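Local coordinates for epimerase domain-containing protein (Bacillus cereus HuA2-4, PDB 6ZLK) that probably interconverts UDP-glucuronic acid and UDP-galacturonic acid by NAD-dependent epimerisation at C4 of the sugar, as a member of the NAD-dependent epimerase/dehydratase family, at residues P37-A40 against T41-T44; G135-S138 against E139-P143; D187-F190 against H191-K195; D220-R223 against G224-A228. All blocks are in the same frame, centred on the assembly; numbering follows the deposited sequence.

Interaction 1. Residues P37-A40 against T41-T44. With NAD (nicotinamide-adenine-dinucleotide), chain E.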
loop_
_atom_site.group_PDB
_atom_site.type_symbol
_atom_site.label_atom_id
_atom_site.label_comp_id
_atom_site.label_asym_id
_atom_site.label_seq_id
_atom_site.Cartn_x
_atom_site.Cartn_y
_atom_site.Cartn_z
ATOM N N PRO A 37 6.729 -4.667 19.036
ATOM C CA PRO A 37 7.690 -4.013 19.923
ATOM C C PRO A 37 7.531 -4.298 21.417
ATOM O O PRO A 37 8.491 -4.127 22.136
ATOM C CB PRO A 37 7.501 -2.534 19.576
ATOM C CG PRO A 37 6.042 -2.442 19.099
ATOM C CD PRO A 37 5.831 -3.715 18.334
ATOM N N THR A 38 6.352 -4.694 21.861
ATOM C CA THR A 38 6.101 -4.938 23.296
ATOM C C THR A 38 6.498 -6.366 23.599
ATOM O O THR A 38 6.012 -7.280 22.982
ATOM C CB THR A 38 4.647 -4.718 23.687
ATOM O OG1 THR A 38 4.397 -3.391 23.206
ATOM C CG2 THR A 38 4.469 -4.880 25.174
ATOM N N PRO A 39 7.419 -6.597 24.562
ATOM C CA PRO A 39 7.745 -7.970 24.911
ATOM C C PRO A 39 6.517 -8.684 25.487
ATOM O O PRO A 39 5.662 -8.067 26.139
ATOM C CB PRO A 39 8.876 -7.829 25.927
ATOM C CG PRO A 39 8.814 -6.409 26.424
ATOM C CD PRO A 39 8.145 -5.590 25.342
ATOM N N ALA A 40 6.481 -10.013 25.320
ATOM C CA ALA A 40 5.334 -10.879 25.679
ATOM C C ALA A 40 5.089 -10.834 27.169
ATOM O O ALA A 40 3.940 -11.017 27.627
ATOM C CB ALA A 40 5.577 -12.293 25.268
ATOM N N THR A 41 6.168 -10.636 27.927
ATOM C CA THR A 41 6.120 -10.622 29.384
ATOM C C THR A 41 5.116 -9.561 29.844
ATOM O O THR A 41 4.535 -9.744 30.923
ATOM C CB THR A 41 7.560 -10.456 29.883
ATOM O OG1 THR A 41 7.464 -10.924 31.226
ATOM C CG2 THR A 41 8.044 -9.045 29.665
ATOM N N LEU A 42 4.875 -8.499 29.058
ATOM C CA LEU A 42 3.928 -7.426 29.464
ATOM C C LEU A 42 2.494 -7.753 29.047
ATOM O O LEU A 42 1.620 -6.999 29.460
ATOM C CB LEU A 42 4.324 -6.074 28.867
ATOM C CG LEU A 42 5.620 -5.468 29.387
ATOM C CD1 LEU A 42 5.944 -4.171 28.648
ATOM C CD2 LEU A 42 5.538 -5.238 30.890
ATOM N N LYS A 43 2.280 -8.809 28.268
ATOM C CA LYS A 43 0.975 -9.124 27.660
ATOM C C LYS A 43 0.289 -10.314 28.307
ATOM O O LYS A 43 -0.949 -10.420 28.212
ATOM C CB LYS A 43 1.186 -9.435 26.183
ATOM C CG LYS A 43 1.842 -8.323 25.399
ATOM C CD LYS A 43 1.927 -8.661 23.915
ATOM C CE LYS A 43 2.384 -7.494 23.045
ATOM N NZ LYS A 43 2.796 -7.994 21.711
ATOM N N THR A 44 1.029 -11.234 28.917
ATOM C CA THR A 44 0.423 -12.498 29.344
ATOM C C THR A 44 -0.573 -12.277 30.488
ATOM O O THR A 44 -1.584 -12.974 30.520
ATOM C CB THR A 44 1.508 -13.505 29.717
ATOM O OG1 THR A 44 2.403 -12.863 30.611
ATOM C CG2 THR A 44 2.251 -13.991 28.497
HETATM P PA NAD E . 0.347 -3.658 19.869
HETATM O O1A NAD E . 1.645 -3.971 19.231
HETATM O O2A NAD E . 0.280 -3.427 21.349
HETATM O O5B NAD E . -0.798 -4.662 19.477
HETATM C C5B NAD E . -0.871 -5.352 18.211
HETATM C C4B NAD E . -0.876 -6.842 18.456
HETATM O O4B NAD E . -0.952 -7.504 17.174
HETATM C C3B NAD E . 0.358 -7.380 19.159
HETATM O O3B NAD E . 0.104 -7.825 20.486
HETATM C C2B NAD E . 0.893 -8.436 18.185
HETATM O O2B NAD E . 1.422 -9.605 18.784
HETATM C C1B NAD E . -0.351 -8.771 17.354
HETATM N N9A NAD E . -0.064 -9.277 16.023
HETATM C C8A NAD E . 0.708 -8.695 15.052
HETATM N N7A NAD E . 0.781 -9.397 13.952
HETATM C C5A NAD E . 0.070 -10.556 14.259
HETATM C C6A NAD E . -0.200 -11.731 13.544
HETATM N N6A NAD E . 0.299 -12.007 12.318
HETATM N N1A NAD E . -0.991 -12.662 14.129
HETATM C C2A NAD E . -1.468 -12.422 15.371
HETATM N N3A NAD E . -1.233 -11.372 16.171
HETATM C C4A NAD E . -0.481 -10.471 15.545
HETATM O O3 NAD E . -0.114 -2.311 19.127
HETATM P PN NAD E . -1.315 -1.272 19.524
HETATM O O1N NAD E . -0.673 -0.034 19.947
HETATM O O2N NAD E . -2.265 -1.978 20.360
HETATM O O5D NAD E . -1.970 -1.060 18.104
HETATM C C5D NAD E . -3.108 -1.774 17.793
HETATM C C4D NAD E . -3.574 -1.312 16.442
HETATM O O4D NAD E . -3.902 0.088 16.483
HETATM C C3D NAD E . -2.555 -1.493 15.307
HETATM O O3D NAD E . -3.236 -1.909 14.110
HETATM C C2D NAD E . -2.011 -0.085 15.075
HETATM O O2D NAD E . -1.460 0.063 13.763
HETATM C C1D NAD E . -3.260 0.718 15.424
HETATM N N1N NAD E . -2.983 2.055 15.923
HETATM C C2N NAD E . -2.411 2.242 17.147
HETATM C C3N NAD E . -2.162 3.496 17.582
HETATM C C7N NAD E . -1.469 3.745 18.877
HETATM O O7N NAD E . -1.313 4.915 19.179
HETATM N N7N NAD E . -1.127 2.705 19.651
HETATM C C4N NAD E . -2.597 4.596 16.822
HETATM C C5N NAD E . -3.039 4.388 15.518
HETATM C C6N NAD E . -3.274 3.112 15.112
HETATM O O HOH W 1 3.724 -5.573 20.317
HETATM O O HOH W 2 4.962 -9.521 22.296
#

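Interaction 2. Residues G135-S138 against E139-P143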
loop_
_atom_site.group_PDB
_atom_site.type_symbol
_atom_site.label_atom_id
_atom_site.label_comp_id
_atom_site.label_asym_id
_atom_site.label_seq_id
_atom_site.Cartn_x
_atom_site.Cartn_y
_atom_site.Cartn_z
ATOM N N GLY A 135 -3.859 21.939 9.254
ATOM C CA GLY A 135 -5.270 21.945 9.647
ATOM C C GLY A 135 -5.706 20.564 10.132
ATOM O O GLY A 135 -4.897 19.607 10.169
ATOM N N ALA A 136 -6.943 20.475 10.606
ATOM C CA ALA A 136 -7.554 19.220 11.067
ATOM C C ALA A 136 -7.882 18.370 9.848
ATOM O O ALA A 136 -8.488 18.840 8.896
ATOM C CB ALA A 136 -8.762 19.513 11.893
ATOM N N VAL A 137 -7.414 17.141 9.809
ATOM C CA VAL A 137 -7.592 16.346 8.593
ATOM C C VAL A 137 -8.943 15.622 8.615
ATOM O O VAL A 137 -9.307 14.946 9.574
ATOM C CB VAL A 137 -6.418 15.384 8.415
ATOM C CG1 VAL A 137 -5.150 16.184 8.196
ATOM C CG2 VAL A 137 -6.275 14.374 9.543
ATOM N N SER A 138 -9.638 15.711 7.484
ATOM C CA SER A 138 -10.862 14.931 7.316
ATOM C C SER A 138 -10.552 13.681 6.472
ATOM O O SER A 138 -9.514 13.612 5.779
ATOM C CB SER A 138 -11.949 15.843 6.796
ATOM O OG SER A 138 -11.620 16.175 5.488
ATOM N N GLU A 139 -11.470 12.725 6.489
ATOM C CA GLU A 139 -11.248 11.366 5.937
ATOM C C GLU A 139 -11.217 11.318 4.405
ATOM O O GLU A 139 -10.734 10.316 3.914
ATOM C CB GLU A 139 -12.286 10.420 6.515
ATOM C CG GLU A 139 -12.197 10.332 8.032
ATOM C CD GLU A 139 -13.043 11.288 8.844
ATOM O OE1 GLU A 139 -13.484 12.352 8.302
ATOM O OE2 GLU A 139 -13.303 10.987 10.005
ATOM N N ASP A 140 -11.628 12.389 3.707
ATOM C CA ASP A 140 -11.643 12.442 2.227
ATOM C C ASP A 140 -10.300 12.947 1.675
ATOM O O ASP A 140 -10.121 12.935 0.440
ATOM C CB ASP A 140 -12.824 13.274 1.726
ATOM C CG ASP A 140 -12.955 14.686 2.297
ATOM O OD1 ASP A 140 -12.249 14.997 3.293
ATOM O OD2 ASP A 140 -13.782 15.498 1.719
ATOM N N LEU A 141 -9.374 13.382 2.523
ATOM C CA LEU A 141 -8.079 13.937 2.070
ATOM C C LEU A 141 -7.252 12.870 1.357
ATOM O O LEU A 141 -7.165 11.698 1.839
ATOM C CB LEU A 141 -7.296 14.465 3.266
ATOM C CG LEU A 141 -7.575 15.886 3.697
ATOM C CD1 LEU A 141 -6.660 16.193 4.861
ATOM C CD2 LEU A 141 -7.371 16.892 2.556
ATOM N N LEU A 142 -6.506 13.266 0.340
ATOM C CA LEU A 142 -5.539 12.350 -0.305
ATOM C C LEU A 142 -4.438 12.000 0.695
ATOM O O LEU A 142 -3.673 12.832 1.152
ATOM C CB LEU A 142 -4.966 12.984 -1.576
ATOM C CG LEU A 142 -4.894 11.998 -2.740
ATOM C CD1 LEU A 142 -4.833 12.697 -4.084
ATOM C CD2 LEU A 142 -3.707 11.069 -2.546
ATOM N N PRO A 143 -4.333 10.729 1.100
ATOM C CA PRO A 143 -3.330 10.364 2.086
ATOM C C PRO A 143 -1.984 10.129 1.392
ATOM O O PRO A 143 -1.946 9.404 0.416
ATOM C CB PRO A 143 -3.891 9.077 2.697
ATOM C CG PRO A 143 -4.755 8.475 1.629
ATOM C CD PRO A 143 -5.204 9.617 0.731
#

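Interaction 3. Residues D187-F190 against H191-K195. With UGA (uridine-5'-diphosphate-glucuronic acid), chain F.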
loop_
_atom_site.group_PDB
_atom_site.type_symbol
_atom_site.label_atom_id
_atom_site.label_comp_id
_atom_site.label_asym_id
_atom_site.label_seq_id
_atom_site.Cartn_x
_atom_site.Cartn_y
_atom_site.Cartn_z
ATOM N N ASP A 187 7.353 1.452 23.588
ATOM C CA ASP A 187 8.089 2.197 22.535
ATOM C C ASP A 187 7.455 3.575 22.353
ATOM O O ASP A 187 8.027 4.367 21.640
ATOM C CB ASP A 187 8.169 1.421 21.212
ATOM C CG ASP A 187 6.831 1.099 20.566
ATOM O OD1 ASP A 187 5.985 0.563 21.245
ATOM O OD2 ASP A 187 6.651 1.412 19.373
ATOM N N MET A 188 6.275 3.821 22.917
ATOM C CA MET A 188 5.591 5.116 22.662
ATOM C C MET A 188 6.104 6.213 23.568
ATOM O O MET A 188 6.756 5.977 24.584
ATOM C CB MET A 188 4.080 4.907 22.797
ATOM C CG MET A 188 3.572 4.037 21.679
ATOM S SD MET A 188 1.749 4.059 21.599
ATOM C CE MET A 188 1.396 5.617 20.828
ATOM N N ALA A 189 5.897 7.452 23.171
ATOM C CA ALA A 189 6.515 8.604 23.814
ATOM C C ALA A 189 6.148 8.651 25.288
ATOM O O ALA A 189 7.045 8.869 26.146
ATOM C CB ALA A 189 6.092 9.879 23.160
ATOM N N PHE A 190 4.883 8.613 25.636
ATOM C CA PHE A 190 4.511 8.912 27.032
ATOM C C PHE A 190 5.099 7.855 27.948
ATOM O O PHE A 190 5.530 8.206 29.053
ATOM C CB PHE A 190 2.998 9.034 27.220
ATOM C CG PHE A 190 2.365 10.229 26.540
ATOM C CD1 PHE A 190 3.101 11.109 25.764
ATOM C CD2 PHE A 190 1.005 10.427 26.678
ATOM C CE1 PHE A 190 2.479 12.161 25.120
ATOM C CE2 PHE A 190 0.385 11.488 26.048
ATOM C CZ PHE A 190 1.139 12.376 25.302
ATOM N N HIS A 191 5.057 6.606 27.549
ATOM C CA HIS A 191 5.590 5.476 28.341
ATOM C C HIS A 191 7.079 5.744 28.557
ATOM O O HIS A 191 7.559 5.746 29.713
ATOM C CB HIS A 191 5.366 4.181 27.626
ATOM C CG HIS A 191 5.715 2.969 28.427
ATOM N ND1 HIS A 191 4.831 1.940 28.528
ATOM C CD2 HIS A 191 6.834 2.598 29.099
ATOM C CE1 HIS A 191 5.369 0.979 29.287
ATOM N NE2 HIS A 191 6.602 1.393 29.662
ATOM N N ARG A 192 7.815 6.047 27.484
ATOM C CA ARG A 192 9.271 6.336 27.598
ATOM C C ARG A 192 9.521 7.516 28.513
ATOM O O ARG A 192 10.448 7.418 29.364
ATOM C CB ARG A 192 9.943 6.522 26.222
ATOM C CG ARG A 192 9.960 5.266 25.381
ATOM C CD ARG A 192 10.376 5.468 23.925
ATOM N NE ARG A 192 11.579 6.305 23.825
ATOM C CZ ARG A 192 12.810 5.840 23.943
ATOM N NH1 ARG A 192 13.006 4.535 24.074
ATOM N NH2 ARG A 192 13.844 6.677 23.940
ATOM N N LEU A 193 8.859 8.644 28.277
ATOM C CA LEU A 193 9.122 9.905 28.977
ATOM C C LEU A 193 8.791 9.742 30.447
ATOM O O LEU A 193 9.533 10.254 31.261
ATOM C CB LEU A 193 8.294 11.027 28.348
ATOM C CG LEU A 193 8.753 11.403 26.949
ATOM C CD1 LEU A 193 7.752 12.368 26.334
ATOM C CD2 LEU A 193 10.128 12.062 26.978
ATOM N N ILE A 194 7.680 9.078 30.774
ATOM C CA ILE A 194 7.294 8.934 32.206
ATOM C C ILE A 194 8.315 8.019 32.878
ATOM O O ILE A 194 8.714 8.357 34.021
ATOM C CB ILE A 194 5.851 8.430 32.335
ATOM C CG1 ILE A 194 4.833 9.444 31.825
ATOM C CG2 ILE A 194 5.576 8.016 33.774
ATOM C CD1 ILE A 194 3.469 8.820 31.479
ATOM N N LYS A 195 8.717 6.958 32.230
ATOM C CA LYS A 195 9.689 5.985 32.756
ATOM C C LYS A 195 10.986 6.762 33.005
ATOM O O LYS A 195 11.567 6.627 34.121
ATOM C CB LYS A 195 9.906 4.805 31.802
ATOM C CG LYS A 195 10.853 3.728 32.315
ATOM C CD LYS A 195 11.070 2.624 31.320
ATOM C CE LYS A 195 11.763 1.432 31.921
ATOM N NZ LYS A 195 13.136 1.795 32.287
HETATM C "C1'" UGA F . 1.574 6.400 17.530
HETATM C "C2'" UGA F . 1.710 4.885 17.512
HETATM O "O2'" UGA F . 3.051 4.570 17.871
HETATM C "C3'" UGA F . 1.405 4.288 16.159
HETATM O "O3'" UGA F . 1.316 2.871 16.329
HETATM C "C4'" UGA F . 0.114 4.831 15.570
HETATM O "O4'" UGA F . -0.011 4.357 14.223
HETATM C "C5'" UGA F . 0.130 6.368 15.595
HETATM O "O5'" UGA F . 0.361 6.819 16.933
HETATM C "C6'" UGA F . -1.136 7.079 15.086
HETATM O "O'P" UGA F . -1.746 6.638 14.139
HETATM O "O'Q" UGA F . -1.479 8.110 15.600
HETATM P PB UGA F . 3.238 8.411 17.241
HETATM O O1B UGA F . 2.274 9.492 16.991
HETATM O O2B UGA F . 4.596 8.427 16.635
HETATM O O3B UGA F . 2.721 6.932 16.901
HETATM O O3A UGA F . 3.335 8.271 18.828
HETATM P PA UGA F . 4.477 8.346 19.941
HETATM O O1A UGA F . 5.387 7.217 19.733
HETATM O O2A UGA F . 3.787 8.520 21.230
HETATM O O5D UGA F . 5.255 9.702 19.545
HETATM C C5D UGA F . 4.658 10.983 19.599
HETATM C C4D UGA F . 5.742 12.006 19.435
HETATM O O4D UGA F . 6.742 11.855 20.471
HETATM C C3D UGA F . 6.500 11.933 18.105
HETATM O O3D UGA F . 6.471 13.271 17.601
HETATM C C2D UGA F . 7.910 11.471 18.481
HETATM O O2D UGA F . 8.888 12.229 17.788
HETATM C C1D UGA F . 8.044 11.915 19.932
HETATM N N1 UGA F . 8.918 11.068 20.757
HETATM C C6 UGA F . 8.719 9.719 20.862
HETATM C C2 UGA F . 9.857 11.735 21.531
HETATM O O2 UGA F . 10.072 12.939 21.450
HETATM N N3 UGA F . 10.539 10.937 22.393
HETATM C C4 UGA F . 10.399 9.579 22.554
HETATM O O4 UGA F . 11.133 9.012 23.358
HETATM C C5 UGA F . 9.422 8.953 21.701
#

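Interaction 4. Residues D220-R223 against G224-A228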
loop_
_atom_site.group_PDB
_atom_site.type_symbol
_atom_site.label_atom_id
_atom_site.label_comp_id
_atom_site.label_asym_id
_atom_site.label_seq_id
_atom_site.Cartn_x
_atom_site.Cartn_y
_atom_site.Cartn_z
ATOM N N ASP A 220 -11.272 6.853 25.569
ATOM C CA ASP A 220 -11.976 7.545 24.465
ATOM C C ASP A 220 -11.939 6.659 23.224
ATOM O O ASP A 220 -12.968 6.451 22.572
ATOM C CB ASP A 220 -11.441 8.954 24.293
ATOM C CG ASP A 220 -11.932 9.944 25.349
ATOM O OD1 ASP A 220 -13.148 9.812 25.736
ATOM O OD2 ASP A 220 -11.160 10.870 25.723
ATOM N N CYS A 221 -10.720 6.249 22.867
ATOM C CA CYS A 221 -10.473 5.342 21.740
ATOM C C CYS A 221 -11.449 4.150 21.820
ATOM O O CYS A 221 -12.116 3.789 20.842
ATOM C CB CYS A 221 -9.023 4.889 21.799
ATOM S SG CYS A 221 -8.683 3.545 20.633
ATOM N N ILE A 222 -11.516 3.480 22.958
ATOM C CA ILE A 222 -12.323 2.252 23.103
ATOM C C ILE A 222 -13.831 2.602 23.025
ATOM O O ILE A 222 -14.547 1.860 22.338
ATOM C CB ILE A 222 -11.953 1.520 24.399
ATOM C CG1 ILE A 222 -10.509 1.032 24.333
ATOM C CG2 ILE A 222 -12.949 0.409 24.740
ATOM C CD1 ILE A 222 -10.174 0.128 23.188
ATOM N N ARG A 223 -14.275 3.728 23.585
ATOM C CA ARG A 223 -15.703 4.131 23.451
ATOM C C ARG A 223 -16.042 4.369 21.979
ATOM O O ARG A 223 -17.098 3.873 21.522
ATOM C CB ARG A 223 -16.021 5.403 24.251
ATOM C CG ARG A 223 -16.251 5.088 25.708
ATOM C CD ARG A 223 -16.700 6.318 26.485
ATOM N NE ARG A 223 -15.622 7.259 26.754
ATOM C CZ ARG A 223 -14.871 7.251 27.858
ATOM N NH1 ARG A 223 -15.056 6.326 28.803
ATOM N NH2 ARG A 223 -13.914 8.150 28.011
ATOM N N GLY A 224 -15.146 5.005 21.208
ATOM C CA GLY A 224 -15.413 5.158 19.768
ATOM C C GLY A 224 -15.446 3.827 19.053
ATOM O O GLY A 224 -16.275 3.565 18.132
ATOM N N THR A 225 -14.528 2.947 19.439
ATOM C CA THR A 225 -14.371 1.656 18.768
ATOM C C THR A 225 -15.619 0.786 19.019
ATOM O O THR A 225 -16.106 0.133 18.062
ATOM C CB THR A 225 -13.040 1.051 19.214
ATOM O OG1 THR A 225 -11.943 1.916 18.902
ATOM C CG2 THR A 225 -12.841 -0.313 18.613
ATOM N N VAL A 226 -16.091 0.704 20.258
ATOM C CA VAL A 226 -17.326 -0.021 20.600
ATOM C C VAL A 226 -18.508 0.653 19.889
ATOM O O VAL A 226 -19.365 -0.076 19.435
ATOM C CB VAL A 226 -17.458 -0.083 22.126
ATOM C CG1 VAL A 226 -18.806 -0.612 22.522
ATOM C CG2 VAL A 226 -16.344 -0.947 22.699
ATOM N N ALA A 227 -18.518 1.967 19.773
ATOM C CA ALA A 227 -19.622 2.670 19.090
ATOM C C ALA A 227 -19.690 2.228 17.624
ATOM O O ALA A 227 -20.809 2.203 17.078
ATOM C CB ALA A 227 -19.509 4.153 19.193
ATOM N N ALA A 228 -18.575 1.905 16.985
ATOM C CA ALA A 228 -18.592 1.387 15.595
ATOM C C ALA A 228 -19.423 0.104 15.504
ATOM O O ALA A 228 -20.025 -0.157 14.432
ATOM C CB ALA A 228 -17.184 1.182 15.068
#

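Interaction 1. Residues P37-A40 against T41-T44
T38 and K43 meet in the loop between strand 27-31 and helix 44-51, where a lysine folds back along the preceding residues to reach the NAD bound by the Rossmann fold. CB of T38 lies 3.6 Å from CE of K43, while the methyl CG2 of T38, anti to the backbone N, meets CD1 of L42 at 3.8 Å with the two side chains crossing at about a right angle. A water joins the carbonyl O of T38 to NZ of K43, and a second water links NZ, the amide N of T38 and the NAD phosphate oxygen O1A. At P39 the ring brushes L42, and the carbonyl O of P39 takes the amide N of L42 at 3.1 Å. A40 then offers its O to the amide N of K43 at 2.8 Å and, weakly, to that of T44; two bonds, one of them weak, thus converge on the A40 carbonyl just before helix 44-51. The lysine runs extended beyond CG until NZ of K43 donates to the ribose hydroxyl O3B of NAD at 3.0 Å. With that hydroxyl and two waters around it, the ammonium is held in place beside the cofactor, where its charge would probably favour the nearby pyrophosphate.

Interaction 2. Residues G135-S138 against E139-P143
S138 and D140 turn their polar ends to each other across a type I beta turn that runs from S138 to L141, in the loop between strand 120-126 and helix 148-167. Both side chains have their first torsion near +60° (chi1 70° for S138, 54° for D140), which sets OG of S138 and CG of D140 between the backbone N and carbonyl carbon of their own residues and brings the two groups together. OG of S138 donates to OD1 of D140 at 2.6 Å, meeting that oxygen nearly along its C-O axis. The turn itself is closed by the amide N of L141 on the carbonyl O of S138, 3.3 Å away. Beside it, the side chains of V137 and L141 cross at about a right angle, with CD1 of L141 set 3.7 Å from both CB and CG1 of V137. E139 bends at chi2 and sends OE2 to the backbone N of N241, while backbone bonds tie V137 to W281 and D283. D140 of the second subunit packs on L142. The chemistry is thus divided: a short hydroxyl-carboxylate bond and one backbone bond brace the turn, and the V137-L141 pair adds an apolar touch next to it.

Interaction 3. Residues D187-F190 against H191-K195
NE of R192 donates to O4 of the uracil of UDP-glucuronic acid at 2.8 Å, in an almost straight bond (176°) that lies in the guanidinium plane at its edge. The arginine sits in the first turn of helix 189-198, whose N-cap position is M188, and this helix start forms part of the substrate pocket of the epimerase fold. Its chain bends at chi3 (47°), carrying NE to the base while CD of R192 passes 3.5 Å from the carbonyl O of D187; NH2 is held by OG1 of T204. At the very N-terminus of the helix, the amide N of A189 donates to O2A of the alpha phosphate at 3.1 Å and only weakly to O1A; there the helix dipole would probably add to the attraction. UDP-galacturonic acid, modelled in the same pocket, is also held by R192 NE and A189 N. Within the helix, the amide N atoms of R192, L193 and I194 go to the carbonyl O atoms of M188, A189 and F190. F190 is buried, its ring edge-to-face with that of Y180, and I194 and H191 both pack on I310 of helix 299-313. H191 is held at ND1 by the carbonyl O of Q184 and at NE2 by the hydroxyl of Y314. The side chain of M188 lies against the sugar and also touches NAD; it bends at chi3, and the methyl CE of M188 ends 3.4 Å from C1' of the glucuronic acid.

Interaction 4. Residues D220-R223 against G224-A228
G224 and D220 open a run of regular alpha-helical turns in helix 218-230, which lies against the Rossmann sheet between strand 171-180 and helix 11-21. The amide N of G224 reaches the carbonyl O of D220 at 2.9 Å, and the same i to i+4 step is repeated from T225 to C221, from V226 N to I222 O (2.8 Å, 175°) and from A227 to R223. One carbonyl is used twice: the O of C221 takes both the amide N of T225 and its hydroxyl OG1, the latter at 2.7 Å from above the carbonyl plane. A chi1 of -58° brings OG1 beside the backbone N and hence over the preceding turn. The hydroxyl also bonds to the phenol of Y176, whose side chain packs on C221, so a buried polar atom is satisfied at the sheet. On another flank I222 and V226 meet methyl to methyl, CG2 to CG2 at 4.2 Å, and I222 continues onto I12, L16 and A19 of helix 11-21. R223 is more exposed. Its chain bends at chi3, so that the guanidinium comes back alongside D220, three residues earlier, whose carboxylate is also held by the amides of T296 and V297. The salt bridge runs from NH2 of R223 to OD1 of D220, 2.9 Å, with OD1 in the guanidinium plane but the nitrogen above the plane of the carboxylate.

The four contacts illustrate how local chemistry follows place in a Rossmann-type epimerase. Interactions 3 and 4 are buried helical turns on different helices, 24 Å apart between centres; interaction 3 gives an amide and an arginine to the substrate, whereas the polar side chains of interaction 4 bond within the helix and to neighbouring protein. Interaction 1, partly buried, is a loop before a helix that serves NAD. It touches interaction 3 directly, CG of P37 lying 3.7 Å from OD1 of D187, which brings cofactor-side and substrate-side loops together. Interaction 2 is a surface turn across the chain's centre from interaction 1, with nearest atoms about 22 Å apart, and borders the second subunit instead of a ligand.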